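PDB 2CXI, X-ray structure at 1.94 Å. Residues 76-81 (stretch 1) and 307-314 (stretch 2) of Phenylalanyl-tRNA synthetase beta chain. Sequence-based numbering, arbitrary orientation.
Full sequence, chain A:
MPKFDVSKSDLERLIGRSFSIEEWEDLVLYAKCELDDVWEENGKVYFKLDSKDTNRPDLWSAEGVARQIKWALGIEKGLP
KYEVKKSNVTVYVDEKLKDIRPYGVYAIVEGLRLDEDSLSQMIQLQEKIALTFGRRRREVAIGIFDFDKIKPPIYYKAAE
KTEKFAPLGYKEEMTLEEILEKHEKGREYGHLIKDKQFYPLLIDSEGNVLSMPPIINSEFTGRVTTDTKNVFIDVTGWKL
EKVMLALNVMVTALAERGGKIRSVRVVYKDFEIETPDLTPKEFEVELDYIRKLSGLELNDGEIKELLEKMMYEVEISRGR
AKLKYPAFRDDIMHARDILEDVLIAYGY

Stretch 1 76-81: EKGLPK
Stretch 2, residues 307-314: LEKMMYEV

Stretch 1 is an extended segment without regular structure, with phi/psi -71/129 at Leu-79 and -68/136 at Pro-80. It packs on the turn where the helix of stretch 2 gives way to a strand. The register is set by Gly-78 and Glu-308, CA atoms 4.2 Å apart. One hydrogen bond joins the backbones: Gly-78 N donates to Glu-308 O at 2.9 Å, angle 151°. That carbonyl also accepts from Met-311 N, at 3.3 Å. Leu-307 O takes Met-310 N and Tyr-312 N, both at 3.0 Å.

Two CA-H...O contacts accompany the hydrogen bond. Met-311 CA lies 3.2 Å from Gly-78 O, and Gly-78 CA 3.4 Å from Tyr-312 O. Tyr-312 O is buried here without a hydrogen-bond partner. Gly-78 has phi/psi 75/-158, a positive phi that favours glycine. Met-311, a selenomethionine, has 79/25.

Lys-77 (chi1 p, chi2 t, chi3 -133°, chi4 t) and Glu-308 (m, t, chi3 -30°) form a long salt bridge, NZ to OE1 3.7 Å. Leu-79 CG (chi1 -109°, chi2 t) meets Glu-313 CB (chi1, chi2 t) at 3.8 Å. Pro-80 CD (C-gamma endo) packs on Met-311 CB (m, t, m) at 3.9 Å. CA-to-CB is sideways in Leu-79, Pro-80 and Met-311; the end of Met-311 leads away. Lys-81 NZ donates to Leu-79 O at 2.9 Å. The contact buries 368 Å².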

# COMPACT_ATOMS: atom_id res chain seq x y z
N GLU A 76 30.48 -4.11 33.44
CA GLU A 76 29.63 -5.14 32.86
C GLU A 76 30.42 -6.45 32.77
O GLU A 76 31.65 -6.43 32.92
CB GLU A 76 29.14 -4.72 31.47
CG GLU A 76 28.44 -3.35 31.41
CD GLU A 76 27.01 -3.39 31.92
OE1 GLU A 76 26.48 -4.48 32.21
OE2 GLU A 76 26.39 -2.31 32.02
N LYS A 77 29.72 -7.58 32.58
CA LYS A 77 30.37 -8.87 32.38
C LYS A 77 29.55 -9.81 31.52
O LYS A 77 28.34 -9.62 31.37
CB LYS A 77 30.83 -9.54 33.70
CG LYS A 77 29.76 -10.18 34.57
CD LYS A 77 30.47 -10.82 35.78
CE LYS A 77 29.97 -12.23 36.02
NZ LYS A 77 30.48 -12.73 37.34
N GLY A 78 30.21 -10.80 30.91
CA GLY A 78 29.52 -11.76 30.03
C GLY A 78 29.17 -11.18 28.68
O GLY A 78 29.78 -10.20 28.25
N LEU A 79 28.18 -11.78 28.01
CA LEU A 79 27.76 -11.33 26.71
C LEU A 79 27.02 -9.99 26.78
O LEU A 79 26.07 -9.87 27.55
CB LEU A 79 26.76 -12.32 26.12
CG LEU A 79 26.95 -13.28 24.96
CD1 LEU A 79 25.55 -13.76 24.58
CD2 LEU A 79 27.71 -12.72 23.76
N PRO A 80 27.40 -8.99 25.98
CA PRO A 80 26.61 -7.76 25.87
C PRO A 80 25.29 -8.06 25.19
O PRO A 80 25.26 -8.78 24.20
CB PRO A 80 27.46 -6.83 25.01
CG PRO A 80 28.49 -7.68 24.36
CD PRO A 80 28.63 -8.94 25.17
N LYS A 81 24.22 -7.52 25.73
CA LYS A 81 22.86 -7.84 25.30
C LYS A 81 22.39 -6.76 24.34
O LYS A 81 22.48 -5.60 24.66
CB LYS A 81 21.93 -7.87 26.53
CG LYS A 81 22.36 -8.82 27.63
CD LYS A 81 22.69 -10.24 27.11
CE LYS A 81 22.81 -11.24 28.26
NZ LYS A 81 24.11 -11.96 28.23
N LEU A 307 37.10 -15.23 30.73
CA LEU A 307 36.36 -15.14 29.46
C LEU A 307 35.11 -14.24 29.55
O LEU A 307 34.75 -13.59 28.58
CB LEU A 307 35.96 -16.54 28.99
CG LEU A 307 37.12 -17.43 28.52
CD1 LEU A 307 36.56 -18.83 28.32
CD2 LEU A 307 37.74 -16.92 27.24
N GLU A 308 34.46 -14.20 30.72
CA GLU A 308 33.38 -13.23 30.92
C GLU A 308 33.83 -11.76 30.85
O GLU A 308 33.07 -10.94 30.37
CB GLU A 308 32.58 -13.53 32.20
CG GLU A 308 31.81 -14.84 32.11
CD GLU A 308 31.05 -15.19 33.38
OE1 GLU A 308 31.51 -14.80 34.47
OE2 GLU A 308 30.01 -15.87 33.28
N LYS A 309 35.05 -11.43 31.31
CA LYS A 309 35.64 -10.11 31.11
C LYS A 309 35.94 -9.79 29.64
O LYS A 309 36.15 -8.66 29.31
CB LYS A 309 36.96 -9.95 31.90
CG LYS A 309 36.80 -9.88 33.40
CD LYS A 309 38.16 -9.92 34.10
CE LYS A 309 37.96 -10.02 35.63
NZ LYS A 309 39.26 -9.77 36.35
N MSE A 310 36.00 -10.82 28.79
CA MSE A 310 36.30 -10.69 27.35
C MSE A 310 35.01 -10.76 26.52
O MSE A 310 35.04 -10.86 25.30
CB MSE A 310 37.31 -11.75 26.92
CG MSE A 310 38.61 -11.66 27.70
SE MSE A 310 39.43 -9.83 27.43
CE MSE A 310 39.95 -9.95 25.50
N MSE A 311 33.90 -10.66 27.23
CA MSE A 311 32.55 -10.53 26.65
C MSE A 311 31.98 -11.85 26.15
O MSE A 311 31.08 -11.85 25.29
CB MSE A 311 32.50 -9.45 25.55
CG MSE A 311 32.96 -8.07 26.04
SE MSE A 311 32.73 -6.68 24.72
CE MSE A 311 33.81 -7.32 23.46
N TYR A 312 32.45 -12.96 26.72
CA TYR A 312 31.87 -14.26 26.36
C TYR A 312 30.79 -14.69 27.33
O TYR A 312 30.90 -14.46 28.53
CB TYR A 312 32.90 -15.41 26.33
CG TYR A 312 33.97 -15.35 25.27
CD1 TYR A 312 33.86 -16.09 24.07
CD2 TYR A 312 35.15 -14.64 25.52
CE1 TYR A 312 34.88 -16.05 23.12
CE2 TYR A 312 36.17 -14.61 24.56
CZ TYR A 312 36.04 -15.32 23.40
OH TYR A 312 37.07 -15.28 22.48
N GLU A 313 29.79 -15.39 26.82
CA GLU A 313 28.96 -16.22 27.66
C GLU A 313 29.64 -17.56 27.75
O GLU A 313 30.16 -18.06 26.76
CB GLU A 313 27.53 -16.39 27.12
CG GLU A 313 26.70 -17.35 27.96
CD GLU A 313 25.35 -17.60 27.35
OE1 GLU A 313 24.49 -16.71 27.45
OE2 GLU A 313 25.17 -18.69 26.76
N VAL A 314 29.65 -18.15 28.95
CA VAL A 314 30.43 -19.36 29.20
C VAL A 314 29.56 -20.36 30.00
O VAL A 314 29.08 -20.02 31.09
CB VAL A 314 31.71 -19.07 30.06
CG1 VAL A 314 32.50 -20.36 30.28
CG2 VAL A 314 32.59 -17.96 29.45